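Local coordinates for protein beta-d-glucoside glucohydrolase (Hypocrea jecorina, PDB 3ZZ1) that probably hydrolyses terminal, non-reducing beta-D-glucosyl residues to release beta-D-glucose, as a secreted family 3 glycoside hydrolase of cellulose degradation, at residues E99-A103 against S104-V108; T221-K224 against D225-F229; N263-L266 against W267-L271; G600-P604 against G605-D609. One frame throughout, in Å; residues are numbered along the deposited sequence.

All four contacts are local, each joining neighbouring pieces of a continuous stretch, and they follow one another in series: none nests in or crosses another. Contact 1 turns the end of helix 87-103 toward strand 108-109. Contact 2 does the same for helix 216-226 ahead of strand 232-235, and contact 3 leads a loop into helix 269-276; all three belong to the N-terminal family 3 domain, of the TIM-barrel clan. Far along the chain, contact 4 closes the hairpin 602-607 and returns to contact 2, with centres 10 Å apart: Leu-227 O and Gly-605 N, 2.7 Å apart, probably share a hydrogen bond, and Val-602 packs against Gly-228.

Contact 1. Residues E99-A103 against S104-V108; sequences EEVKA and SGIHV
Val-101 and Ile-106 face each other across a Schellman motif, the turn that ends helix 87-103 and sends the chain toward strand 108-109. Gly-105 is the pivot: its positive phi of 76° carries the backbone out of the helix, a conformation that by itself favours glycine. Two bonds reach back into the last turn, a fairly straight one from Ile-106 N to Val-101 O (3.1 Å) and one from Gly-105 N to Lys-102 O (2.8 Å), whose donor stands well above the carbonyl plane.

The buried side of the turn is tightly filled. With CG1 of Val-101 anti to the backbone N (chi1 175°), this methyl is directed at the outgoing loop and lies 3.6 Å from Ile-106 CB, with Ile-106 CG2 just beyond; the two side chains cross at about a right angle. Ile-106 goes on to pack against Cys-58 and Gln-60 of strand 58-60, so the hydrophobic contact passes from the helix end into the sheet. The carboxylate of Glu-100 is engaged by Thr-73 and His-319.

The other side is looser. Lys-102, whose CB points away from the turn and whose side chain was modelled in two conformers, adds little, while Ala-103, partly exposed, offers a methyl to Val-315 and its carbonyl to Arg-313. Ser-104, itself buried, doubles back on the helix: its N-H makes weak bonds to Glu-100 O and Val-101 O, whereas its hydroxyl OG donates to Glu-100 O at 2.9 Å, tilted 26° from the carbonyl plane.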
ATOM      1  N   GLU A  99       7.717  15.206   5.991  1.00 12.36           N
ATOM      2  CA  GLU A  99       8.789  16.206   6.085  1.00 12.33           C
ATOM      3  C   GLU A  99       9.161  16.798   4.727  1.00 12.13           C
ATOM      4  O   GLU A  99       9.300  18.019   4.594  1.00 12.03           O
ATOM      5  CB  GLU A  99      10.029  15.617   6.763  1.00 12.18           C
ATOM      6  CG  GLU A  99       9.914  15.549   8.279  1.00 13.42           C
ATOM      7  CD  GLU A  99      11.073  14.824   8.942  1.00 14.28           C
ATOM      8  OE1 GLU A  99      12.145  14.686   8.315  1.00 15.43           O
ATOM      9  OE2 GLU A  99      10.914  14.397  10.104  1.00 15.32           O
ATOM     10  N   GLU A 100       9.300  15.930   3.728  1.00 11.76           N
ATOM     11  CA  GLU A 100       9.681  16.349   2.376  1.00 11.84           C
ATOM     12  C   GLU A 100       8.571  17.126   1.678  1.00 11.71           C
ATOM     13  O   GLU A 100       8.840  18.097   0.973  1.00 11.89           O
ATOM     14  CB  GLU A 100      10.113  15.145   1.533  1.00 11.58           C
ATOM     15  CG  GLU A 100      11.285  14.396   2.148  1.00 11.20           C
ATOM     16  CD  GLU A 100      12.146  13.652   1.145  1.00 11.15           C
ATOM     17  OE1 GLU A 100      11.802  13.628  -0.052  1.00 10.63           O
ATOM     18  OE2 GLU A 100      13.182  13.086   1.568  1.00 11.48           O
ATOM     19  N   VAL A 101       7.328  16.696   1.890  1.00 11.67           N
ATOM     20  CA  VAL A 101       6.159  17.360   1.315  1.00 11.72           C
ATOM     21  C   VAL A 101       6.021  18.796   1.832  1.00 11.90           C
ATOM     22  O   VAL A 101       5.879  19.729   1.033  1.00 11.88           O
ATOM     23  CB  VAL A 101       4.861  16.546   1.556  1.00 11.69           C
ATOM     24  CG1 VAL A 101       3.644  17.299   1.057  1.00 11.26           C
ATOM     25  CG2 VAL A 101       4.954  15.184   0.868  1.00 11.53           C
ATOM     26  N   LYS A 102       6.087  18.969   3.155  1.00 12.09           N
ATOM     27  CA  LYS A 102       6.011  20.295   3.770  0.50 12.11           C
ATOM     28  C   LYS A 102       7.193  21.155   3.333  1.00 12.19           C
ATOM     29  O   LYS A 102       7.022  22.324   2.968  1.00 12.14           O
ATOM     30  CB  LYS A 102       5.962  20.181   5.298  0.50 12.16           C
ATOM     31  CG  LYS A 102       5.753  21.503   6.028  0.50 12.09           C
ATOM     32  CD  LYS A 102       5.255  21.268   7.444  0.50 12.02           C
ATOM     33  CE  LYS A 102       5.216  22.561   8.244  0.50 12.18           C
ATOM     34  NZ  LYS A 102       6.573  22.974   8.694  0.50 12.07           N
ATOM     35  N   ALA A 103       8.388  20.562   3.363  1.00 12.17           N
ATOM     36  CA  ALA A 103       9.604  21.269   2.977  1.00 12.16           C
ATOM     37  C   ALA A 103       9.546  21.756   1.529  1.00 12.11           C
ATOM     38  O   ALA A 103      10.219  22.726   1.167  1.00 12.18           O
ATOM     39  CB  ALA A 103      10.831  20.398   3.213  1.00 11.98           C
ATOM     40  N   SER A 104       8.730  21.088   0.713  1.00 11.94           N
ATOM     41  CA  SER A 104       8.528  21.477  -0.685  1.00 11.89           C
ATOM     42  C   SER A 104       7.341  22.436  -0.854  1.00 11.78           C
ATOM     43  O   SER A 104       7.049  22.887  -1.963  1.00 11.78           O
ATOM     44  CB  SER A 104       8.339  20.234  -1.565  1.00 12.10           C
ATOM     45  OG  SER A 104       9.480  19.391  -1.514  1.00 12.35           O
ATOM     46  N   GLY A 105       6.659  22.738   0.251  1.00 11.55           N
ATOM     47  CA  GLY A 105       5.572  23.713   0.252  1.00 11.43           C
ATOM     48  C   GLY A 105       4.282  23.196  -0.344  1.00 11.38           C
ATOM     49  O   GLY A 105       3.494  23.962  -0.903  1.00 11.58           O
ATOM     50  N   ILE A 106       4.079  21.887  -0.223  1.00 11.33           N
ATOM     51  CA  ILE A 106       2.857  21.226  -0.649  1.00 11.01           C
ATOM     52  C   ILE A 106       2.000  20.970   0.583  1.00 11.21           C
ATOM     53  O   ILE A 106       2.506  20.491   1.604  1.00 11.53           O
ATOM     54  CB  ILE A 106       3.174  19.884  -1.344  1.00 11.09           C
ATOM     55  CG1 ILE A 106       4.035  20.120  -2.592  1.00 11.17           C
ATOM     56  CG2 ILE A 106       1.887  19.130  -1.687  1.00 10.35           C
ATOM     57  CD1 ILE A 106       4.948  18.962  -2.944  1.00 10.44           C
ATOM     58  N   HIS A 107       0.707  21.274   0.485  1.00 11.04           N
ATOM     59  CA  HIS A 107      -0.225  21.071   1.596  1.00 11.00           C
ATOM     60  C   HIS A 107      -0.794  19.649   1.652  1.00 10.95           C
ATOM     61  O   HIS A 107      -0.994  19.098   2.740  1.00 11.16           O
ATOM     62  CB  HIS A 107      -1.373  22.080   1.529  1.00 11.02           C
ATOM     63  CG  HIS A 107      -0.925  23.504   1.426  1.00 11.38           C
ATOM     64  ND1 HIS A 107      -1.077  24.250   0.277  1.00 10.88           N
ATOM     65  CD2 HIS A 107      -0.316  24.314   2.324  1.00 11.07           C
ATOM     66  CE1 HIS A 107      -0.586  25.460   0.472  1.00 11.12           C
ATOM     67  NE2 HIS A 107      -0.117  25.525   1.706  1.00 11.42           N
ATOM     68  N   VAL A 108      -1.066  19.066   0.488  1.00 10.58           N
ATOM     69  CA  VAL A 108      -1.731  17.767   0.429  1.00 10.69           C
ATOM     70  C   VAL A 108      -0.919  16.773  -0.394  1.00 10.81           C
ATOM     71  O   VAL A 108      -0.581  17.045  -1.546  1.00 11.02           O
ATOM     72  CB  VAL A 108      -3.179  17.861  -0.157  1.00 10.44           C
ATOM     73  CG1 VAL A 108      -3.949  16.601   0.148  1.00 10.39           C
ATOM     74  CG2 VAL A 108      -3.931  19.065   0.402  1.00  9.71           C
TER

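Contact 2. Residues T221-K224 against D225-F229; sequences TVLK and DQLGF
Leu-223 and Phe-229 run alongside each other in one direction, where helix 216-226 widens into pi-type turns and then unwinds. The widening is visible in the backbone: Gln-226 N binds Thr-221 O at 2.7 Å and Leu-227 N binds Val-222 O at 2.8 Å, each five residues back. Gly-228, with positive phi, leaves the helical path, and Phe-229 N then reaches six residues back to Leu-223 O (3.2 Å), in the carbonyl plane and on a lone pair.

Followed outward, the Phe-229 side chain shows how that bond is backed by packing. CB sits 3.2 Å from Leu-223 O, beside the very carbonyl its own N-H grips, and also touches Leu-223 CD1. Because CG is anti to the backbone N (chi1 180°), the ring is carried along the leucine: its CG approaches Leu-223 CD1 (3.9 Å), and CD2 meets Leu-223 CG (3.8 Å) and the second methyl, CD2, of that leucine. Lys-224 CG comes up at the ring edge, near its plane. The side chain also packs on Val-197.

A water lies 2.7 Å from Lys-224 O and also within reach of Phe-229 O, at the point where the chain leaves the helix; Phe-229 O is also bound by Arg-291. The extended chain of Lys-224 ends in a salt bridge to Asp-252 and a bond to Gly-250 O. This helix end precedes strand 232-235 in the family 3 N-terminal domain, of the TIM-barrel clan: Leu-227 rests on helix 178-194, Val-222 and Leu-223 touch Tyr-160 of strand 154-160, and Lys-224 runs along helix 282-298.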
ATOM      1  N   THR A 221     -23.366   7.959   3.188  1.00 12.76           N
ATOM      2  CA  THR A 221     -23.806   7.026   4.219  1.00 12.93           C
ATOM      3  C   THR A 221     -22.635   6.252   4.819  1.00 12.76           C
ATOM      4  O   THR A 221     -22.450   6.269   6.033  1.00 12.78           O
ATOM      5  CB  THR A 221     -24.913   6.078   3.705  1.00 13.15           C
ATOM      6  OG1 THR A 221     -26.026   6.856   3.259  1.00 13.85           O
ATOM      7  CG2 THR A 221     -25.384   5.137   4.807  1.00 13.29           C
ATOM      8  N   VAL A 222     -21.833   5.601   3.979  1.00 12.72           N
ATOM      9  CA  VAL A 222     -20.722   4.793   4.487  1.00 12.59           C
ATOM     10  C   VAL A 222     -19.561   5.635   5.031  1.00 12.53           C
ATOM     11  O   VAL A 222     -19.284   5.603   6.226  1.00 12.82           O
ATOM     12  CB  VAL A 222     -20.209   3.766   3.447  1.00 12.71           C
ATOM     13  CG1 VAL A 222     -19.113   2.893   4.054  1.00 12.34           C
ATOM     14  CG2 VAL A 222     -21.352   2.896   2.946  1.00 12.66           C
ATOM     15  N   LEU A 223     -18.888   6.381   4.159  1.00 12.44           N
ATOM     16  CA  LEU A 223     -17.689   7.119   4.557  1.00 12.31           C
ATOM     17  C   LEU A 223     -17.982   8.185   5.606  1.00 12.15           C
ATOM     18  O   LEU A 223     -17.326   8.243   6.641  1.00 12.07           O
ATOM     19  CB  LEU A 223     -16.978   7.733   3.339  1.00 12.02           C
ATOM     20  CG  LEU A 223     -15.703   8.570   3.540  1.00 11.73           C
ATOM     21  CD1 LEU A 223     -14.611   7.811   4.286  1.00 11.50           C
ATOM     22  CD2 LEU A 223     -15.173   9.056   2.194  1.00 10.56           C
ATOM     23  N   LYS A 224     -18.984   9.014   5.340  1.00 12.28           N
ATOM     24  CA  LYS A 224     -19.223  10.180   6.179  1.00 12.16           C
ATOM     25  C   LYS A 224     -20.105   9.903   7.393  1.00 12.23           C
ATOM     26  O   LYS A 224     -19.840  10.424   8.476  1.00 12.27           O
ATOM     27  CB  LYS A 224     -19.765  11.349   5.345  1.00 12.13           C
ATOM     28  CG  LYS A 224     -18.700  11.993   4.464  1.00 11.34           C
ATOM     29  CD  LYS A 224     -19.248  13.154   3.652  1.00 10.16           C
ATOM     30  CE  LYS A 224     -18.154  13.766   2.788  1.00  9.66           C
ATOM     31  NZ  LYS A 224     -18.621  14.978   2.064  1.00  9.56           N
ATOM     32  N   ASP A 225     -21.148   9.095   7.210  1.00 12.23           N
ATOM     33  CA  ASP A 225     -22.113   8.844   8.278  1.00 12.41           C
ATOM     34  C   ASP A 225     -21.764   7.619   9.130  1.00 12.57           C
ATOM     35  O   ASP A 225     -21.837   7.671  10.358  1.00 12.87           O
ATOM     36  CB  ASP A 225     -23.536   8.732   7.714  1.00 12.28           C
ATOM     37  CG  ASP A 225     -24.058  10.053   7.161  1.00 12.02           C
ATOM     38  OD1 ASP A 225     -23.395  11.092   7.346  1.00 11.88           O
ATOM     39  OD2 ASP A 225     -25.140  10.053   6.544  1.00 11.77           O
ATOM     40  N   GLN A 226     -21.382   6.526   8.482  1.00 12.54           N
ATOM     41  CA  GLN A 226     -21.071   5.296   9.200  1.00 12.68           C
ATOM     42  C   GLN A 226     -19.644   5.279   9.742  1.00 12.70           C
ATOM     43  O   GLN A 226     -19.424   4.856  10.876  1.00 12.54           O
ATOM     44  CB  GLN A 226     -21.365   4.072   8.336  1.00 12.80           C
ATOM     45  CG  GLN A 226     -22.858   3.783   8.226  1.00 13.21           C
ATOM     46  CD  GLN A 226     -23.191   2.707   7.216  1.00 14.39           C
ATOM     47  OE1 GLN A 226     -24.324   2.226   7.165  1.00 15.48           O
ATOM     48  NE2 GLN A 226     -22.214   2.322   6.407  1.00 13.96           N
ATOM     49  N   LEU A 227     -18.686   5.748   8.941  1.00 12.55           N
ATOM     50  CA  LEU A 227     -17.287   5.843   9.383  1.00 12.28           C
ATOM     51  C   LEU A 227     -16.977   7.161  10.094  1.00 12.13           C
ATOM     52  O   LEU A 227     -15.873   7.345  10.610  1.00 12.31           O
ATOM     53  CB  LEU A 227     -16.310   5.623   8.217  1.00 12.28           C
ATOM     54  CG  LEU A 227     -16.294   4.291   7.456  1.00 12.53           C
ATOM     55  CD1 LEU A 227     -15.098   4.247   6.519  1.00 11.77           C
ATOM     56  CD2 LEU A 227     -16.258   3.115   8.410  1.00 13.12           C
ATOM     57  N   GLY A 228     -17.947   8.075  10.115  1.00 11.91           N
ATOM     58  CA  GLY A 228     -17.805   9.358  10.806  1.00 11.50           C
ATOM     59  C   GLY A 228     -16.659  10.230  10.324  1.00 11.15           C
ATOM     60  O   GLY A 228     -16.028  10.914  11.120  1.00 11.14           O
ATOM     61  N   PHE A 229     -16.396  10.198   9.021  1.00 11.06           N
ATOM     62  CA  PHE A 229     -15.321  10.976   8.395  1.00 11.14           C
ATOM     63  C   PHE A 229     -15.657  12.472   8.387  1.00 11.16           C
ATOM     64  O   PHE A 229     -16.652  12.880   7.783  1.00 11.31           O
ATOM     65  CB  PHE A 229     -15.078  10.464   6.966  1.00 10.91           C
ATOM     66  CG  PHE A 229     -13.995  11.191   6.216  1.00 11.07           C
ATOM     67  CD1 PHE A 229     -12.707  11.306   6.743  1.00 10.78           C
ATOM     68  CD2 PHE A 229     -14.253  11.726   4.955  1.00 10.29           C
ATOM     69  CE1 PHE A 229     -11.709  11.963   6.035  1.00 10.38           C
ATOM     70  CE2 PHE A 229     -13.260  12.380   4.244  1.00  9.77           C
ATOM     71  CZ  PHE A 229     -11.988  12.498   4.784  1.00 10.56           C
TER
HETATM   72  O   HOH W   1     -19.417  13.112   8.813  1.00 11.40           O

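Contact 3. Residues N263-L266 against W267-L271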
ATOM      1  N   ASN A 263     -11.620  20.918 -20.728  1.00 21.69           N
ATOM      2  CA  ASN A 263     -13.073  20.770 -20.813  1.00 21.55           C
ATOM      3  C   ASN A 263     -13.626  20.087 -19.563  1.00 21.09           C
ATOM      4  O   ASN A 263     -12.858  19.707 -18.677  1.00 21.19           O
ATOM      5  CB  ASN A 263     -13.448  19.972 -22.066  1.00 21.77           C
ATOM      6  CG  ASN A 263     -13.048  20.679 -23.354  1.00 22.59           C
ATOM      7  OD1 ASN A 263     -13.049  21.909 -23.436  1.00 23.97           O
ATOM      8  ND2 ASN A 263     -12.714  19.897 -24.373  1.00 22.96           N
ATOM      9  N   ASN A 264     -14.948  19.933 -19.495  1.00 20.31           N
ATOM     10  CA  ASN A 264     -15.604  19.235 -18.380  1.00 19.54           C
ATOM     11  C   ASN A 264     -15.376  19.950 -17.037  1.00 19.02           C
ATOM     12  O   ASN A 264     -15.116  19.315 -16.015  1.00 18.82           O
ATOM     13  CB  ASN A 264     -15.139  17.763 -18.325  1.00 19.61           C
ATOM     14  CG  ASN A 264     -16.130  16.840 -17.624  1.00 19.25           C
ATOM     15  OD1 ASN A 264     -17.333  17.081 -17.616  1.00 19.65           O
ATOM     16  ND2 ASN A 264     -15.616  15.764 -17.040  1.00 19.48           N
ATOM     17  N   ARG A 265     -15.459  21.282 -17.057  1.00 18.40           N
ATOM     18  CA  ARG A 265     -15.394  22.082 -15.834  1.00 17.81           C
ATOM     19  C   ARG A 265     -16.769  22.062 -15.165  1.00 17.31           C
ATOM     20  O   ARG A 265     -17.600  22.945 -15.395  1.00 17.05           O
ATOM     21  CB  ARG A 265     -14.931  23.519 -16.119  1.00 17.82           C
ATOM     22  CG  ARG A 265     -14.547  24.304 -14.851  1.00 18.44           C
ATOM     23  CD  ARG A 265     -14.164  25.760 -15.125  1.00 18.78           C
ATOM     24  NE  ARG A 265     -12.907  25.892 -15.867  1.00 19.66           N
ATOM     25  CZ  ARG A 265     -11.695  25.911 -15.314  1.00 20.38           C
ATOM     26  NH1 ARG A 265     -11.543  25.792 -14.002  1.00 20.70           N
ATOM     27  NH2 ARG A 265     -10.622  26.035 -16.083  1.00 21.32           N
ATOM     28  N   LEU A 266     -16.991  21.040 -14.339  1.00 16.79           N
ATOM     29  CA  LEU A 266     -18.312  20.758 -13.780  1.00 16.16           C
ATOM     30  C   LEU A 266     -18.662  21.602 -12.567  1.00 15.86           C
ATOM     31  O   LEU A 266     -19.834  21.847 -12.298  1.00 15.67           O
ATOM     32  CB  LEU A 266     -18.453  19.274 -13.449  1.00 16.09           C
ATOM     33  CG  LEU A 266     -18.517  18.348 -14.665  1.00 16.27           C
ATOM     34  CD1 LEU A 266     -18.195  16.922 -14.258  1.00 15.11           C
ATOM     35  CD2 LEU A 266     -19.878  18.437 -15.376  1.00 16.12           C
ATOM     36  N   TRP A 267     -17.646  22.027 -11.827  1.00 15.32           N
ATOM     37  CA  TRP A 267     -17.854  22.990 -10.761  1.00 15.07           C
ATOM     38  C   TRP A 267     -17.357  24.363 -11.220  1.00 15.01           C
ATOM     39  O   TRP A 267     -17.537  24.710 -12.389  1.00 15.33           O
ATOM     40  CB  TRP A 267     -17.240  22.494  -9.447  1.00 14.79           C
ATOM     41  CG  TRP A 267     -18.110  21.459  -8.757  1.00 14.14           C
ATOM     42  CD1 TRP A 267     -19.289  20.929  -9.222  1.00 13.28           C
ATOM     43  CD2 TRP A 267     -17.855  20.810  -7.503  1.00 12.97           C
ATOM     44  NE1 TRP A 267     -19.786  20.016  -8.329  1.00 12.99           N
ATOM     45  CE2 TRP A 267     -18.929  19.923  -7.264  1.00 12.86           C
ATOM     46  CE3 TRP A 267     -16.831  20.906  -6.551  1.00 12.64           C
ATOM     47  CZ2 TRP A 267     -18.999  19.124  -6.121  1.00 12.55           C
ATOM     48  CZ3 TRP A 267     -16.903  20.114  -5.411  1.00 11.96           C
ATOM     49  CH2 TRP A 267     -17.979  19.235  -5.206  1.00 12.29           C
ATOM     50  N   GLY A 268     -16.750  25.143 -10.335  1.00 14.90           N
ATOM     51  CA  GLY A 268     -16.403  26.521 -10.671  1.00 14.91           C
ATOM     52  C   GLY A 268     -17.666  27.296 -11.027  1.00 15.00           C
ATOM     53  O   GLY A 268     -18.636  27.270 -10.268  1.00 15.03           O
ATOM     54  N   PRO A 269     -17.680  27.962 -12.201  1.00 15.15           N
ATOM     55  CA  PRO A 269     -18.861  28.735 -12.603  1.00 15.01           C
ATOM     56  C   PRO A 269     -20.136  27.890 -12.661  1.00 15.06           C
ATOM     57  O   PRO A 269     -21.211  28.381 -12.310  1.00 15.23           O
ATOM     58  CB  PRO A 269     -18.488  29.257 -13.998  1.00 14.99           C
ATOM     59  CG  PRO A 269     -16.991  29.242 -14.020  1.00 15.21           C
ATOM     60  CD  PRO A 269     -16.615  28.023 -13.221  1.00 15.09           C
ATOM     61  N   ALA A 270     -20.013  26.630 -13.082  1.00 14.82           N
ATOM     62  CA  ALA A 270     -21.158  25.721 -13.138  1.00 14.72           C
ATOM     63  C   ALA A 270     -21.723  25.406 -11.749  1.00 14.82           C
ATOM     64  O   ALA A 270     -22.941  25.275 -11.595  1.00 14.90           O
ATOM     65  CB  ALA A 270     -20.804  24.447 -13.885  1.00 14.74           C
ATOM     66  N   LEU A 271     -20.849  25.307 -10.743  1.00 14.68           N
ATOM     67  CA  LEU A 271     -21.301  25.131  -9.360  1.00 14.70           C
ATOM     68  C   LEU A 271     -21.986  26.397  -8.848  1.00 14.71           C
ATOM     69  O   LEU A 271     -23.045  26.324  -8.219  1.00 14.59           O
ATOM     70  CB  LEU A 271     -20.154  24.726  -8.424  1.00 14.67           C
ATOM     71  CG  LEU A 271     -20.534  24.459  -6.958  1.00 14.63           C
ATOM     72  CD1 LEU A 271     -21.547  23.325  -6.813  1.00 14.17           C
ATOM     73  CD2 LEU A 271     -19.302  24.170  -6.115  1.00 14.88           C
TER
HETATM   74  O   HOH W   2     -17.982  25.721 -15.505  1.00 13.43           O
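No direct hydrogen bond joins Arg-265 and Leu-266 to the start of helix 269-276; instead a water stands between them, donating to Arg-265 O (2.8 Å) and accepting from Ala-270 N (3.3 Å), whose N-H also makes a weak bond to Trp-267 O. Gly-268 occupies the N-cap position, with a positive phi that favours glycine, and Arg-265 is the centre of an inverse gamma turn leading into it.

Several groups gather at Leu-266 O. The methyl CB of Ala-270 lies 3.2 Å from it, Thr-243 OG1 hydrogen-bonds to it, and Trp-267 CD1 comes within 3.3 Å, so that the oxygen sits at the edge of the indole, near its plane. A chi2 of only 3° brings CD1 round to that oxygen. One face of the indole carries Leu-271 CD2, 3.8 Å above the plane and offset toward the rim, while NE1 bonds to Thr-243 O.

With the indole of Trp-267 cut back to an alanine methyl, Thr-243 O would probably lose its donor and a gap would be likely to open beside Leu-271, among Val-32, Ser-246 and Ala-247.

On the outer side, Arg-265 bends at chi3 (-68°), its NH1 bound to Val-35 O, and its CD rests 3.8 Å from Pro-269 CD.

Contact 4. Residues G600-P604 against G605-D609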
ATOM      1  N   GLY A 600     -21.133   2.329  20.826  1.00 15.22           N
ATOM      2  CA  GLY A 600     -20.635   3.699  20.986  1.00 15.23           C
ATOM      3  C   GLY A 600     -21.184   4.637  19.925  1.00 15.25           C
ATOM      4  O   GLY A 600     -21.579   4.193  18.851  1.00 15.17           O
ATOM      5  N   ALA A 601     -21.223   5.936  20.231  1.00 15.17           N
ATOM      6  CA  ALA A 601     -21.669   6.937  19.262  1.00 15.09           C
ATOM      7  C   ALA A 601     -20.653   7.006  18.133  1.00 15.07           C
ATOM      8  O   ALA A 601     -19.465   6.780  18.362  1.00 15.27           O
ATOM      9  CB  ALA A 601     -21.824   8.293  19.923  1.00 15.08           C
ATOM     10  N   VAL A 602     -21.121   7.293  16.920  1.00 14.87           N
ATOM     11  CA  VAL A 602     -20.241   7.338  15.751  1.00 14.54           C
ATOM     12  C   VAL A 602     -19.235   8.487  15.870  1.00 14.41           C
ATOM     13  O   VAL A 602     -19.613   9.653  15.997  1.00 14.38           O
ATOM     14  CB  VAL A 602     -21.031   7.428  14.412  1.00 14.66           C
ATOM     15  CG1 VAL A 602     -20.091   7.705  13.233  1.00 14.43           C
ATOM     16  CG2 VAL A 602     -21.810   6.151  14.158  1.00 14.16           C
ATOM     17  N   VAL A 603     -17.958   8.121  15.867  1.00 13.85           N
ATOM     18  CA  VAL A 603     -16.844   9.060  15.803  1.00 13.36           C
ATOM     19  C   VAL A 603     -16.018   8.675  14.558  1.00 12.96           C
ATOM     20  O   VAL A 603     -16.417   7.766  13.824  1.00 12.48           O
ATOM     21  CB  VAL A 603     -15.982   9.024  17.096  1.00 13.42           C
ATOM     22  CG1 VAL A 603     -16.805   9.438  18.322  1.00 13.71           C
ATOM     23  CG2 VAL A 603     -15.353   7.648  17.301  1.00 13.70           C
ATOM     24  N   PRO A 604     -14.896   9.372  14.289  1.00 12.78           N
ATOM     25  CA  PRO A 604     -14.084   8.931  13.156  1.00 12.84           C
ATOM     26  C   PRO A 604     -13.620   7.485  13.326  1.00 12.91           C
ATOM     27  O   PRO A 604     -13.011   7.141  14.340  1.00 12.97           O
ATOM     28  CB  PRO A 604     -12.902   9.903  13.177  1.00 12.76           C
ATOM     29  CG  PRO A 604     -13.480  11.147  13.740  1.00 12.66           C
ATOM     30  CD  PRO A 604     -14.436  10.676  14.806  1.00 12.80           C
ATOM     31  N   GLY A 605     -13.941   6.652  12.340  1.00 12.96           N
ATOM     32  CA  GLY A 605     -13.652   5.225  12.386  1.00 12.97           C
ATOM     33  C   GLY A 605     -14.915   4.393  12.532  1.00 13.09           C
ATOM     34  O   GLY A 605     -14.934   3.210  12.191  1.00 13.09           O
ATOM     35  N   GLY A 606     -15.973   5.021  13.033  1.00 12.84           N
ATOM     36  CA  GLY A 606     -17.231   4.337  13.300  1.00 12.74           C
ATOM     37  C   GLY A 606     -17.594   4.471  14.766  1.00 12.56           C
ATOM     38  O   GLY A 606     -16.976   5.261  15.483  1.00 12.61           O
ATOM     39  N   PRO A 607     -18.611   3.715  15.224  1.00 12.42           N
ATOM     40  CA  PRO A 607     -18.931   3.668  16.649  1.00 12.38           C
ATOM     41  C   PRO A 607     -17.671   3.626  17.510  1.00 12.25           C
ATOM     42  O   PRO A 607     -16.743   2.861  17.232  1.00 12.28           O
ATOM     43  CB  PRO A 607     -19.739   2.377  16.770  1.00 12.24           C
ATOM     44  CG  PRO A 607     -20.509   2.342  15.481  1.00 12.57           C
ATOM     45  CD  PRO A 607     -19.621   2.995  14.425  1.00 12.30           C
ATOM     46  N   SER A 608     -17.650   4.466  18.539  1.00 12.34           N
ATOM     47  CA  SER A 608     -16.447   4.735  19.331  1.00 12.45           C
ATOM     48  C   SER A 608     -15.779   3.508  19.956  1.00 12.52           C
ATOM     49  O   SER A 608     -14.585   3.547  20.252  1.00 12.52           O
ATOM     50  CB  SER A 608     -16.754   5.771  20.414  1.00 12.45           C
ATOM     51  OG  SER A 608     -17.713   5.268  21.326  1.00 12.38           O
ATOM     52  N   ASP A 609     -16.538   2.430  20.150  1.00 12.55           N
ATOM     53  CA  ASP A 609     -15.990   1.211  20.757  1.00 12.99           C
ATOM     54  C   ASP A 609     -15.221   0.317  19.777  1.00 12.98           C
ATOM     55  O   ASP A 609     -14.439  -0.532  20.200  1.00 12.99           O
ATOM     56  CB  ASP A 609     -17.061   0.414  21.538  1.00 12.90           C
ATOM     57  CG  ASP A 609     -18.356   0.192  20.748  1.00 13.98           C
ATOM     58  OD1 ASP A 609     -18.692   0.999  19.850  1.00 14.78           O
ATOM     59  OD2 ASP A 609     -19.060  -0.799  21.049  1.00 14.74           O
TER
HETATM   60  O   HOH W   3     -19.824   6.867  22.485  1.00 19.96           O
HETATM   61  O   HOH W   4     -14.104   4.869  15.873  1.00 14.94           O
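A tight beta hairpin, strands 602-603 and 606-607 joined by a type II turn, brings Val-603 and Gly-606 together as an antiparallel hydrogen-bonded pair. Gly-606 N donates to Val-603 O at 2.9 Å, and Val-603 N returns the bond to Gly-606 O at 3.0 Å. Pro-604 and Gly-605 take the two corners, the classic occupants of this turn; a CB at Gly-605 would collide with the oxygen of Pro-604. A water donating to both Pro-604 O and Gly-606 O spans the turn.

One step down, Val-602 and Pro-607 form the non-hydrogen-bonded pair, their side chains neighbours on one face of the hairpin, with Val-602 CG2 against Pro-607 CD (3.9 Å). Ser-608 N then binds Ala-601 O, and a second water joins Ser-608 OG to Ala-601 N.

At the open end Asp-609 takes over. Its CG lies between the backbone N and the carbonyl carbon (chi1 49°), which turns the carboxylate back across the hairpin: Gly-600 N donates to OD1 at 2.9 Å from above the carboxylate plane, 61° out of it. OD2 accepts from Thr-599 N, with Arg-673 a long, weak ion pair.

Replacing Asp-609 with an alanine would probably leave the N-H groups of Gly-600 and Thr-599 without this acceptor and let the open end part. The hairpin is thus bonded through backbone at its turn and through a carboxylate at its mouth, whose negative charge is likely to be eased by two N-H donors.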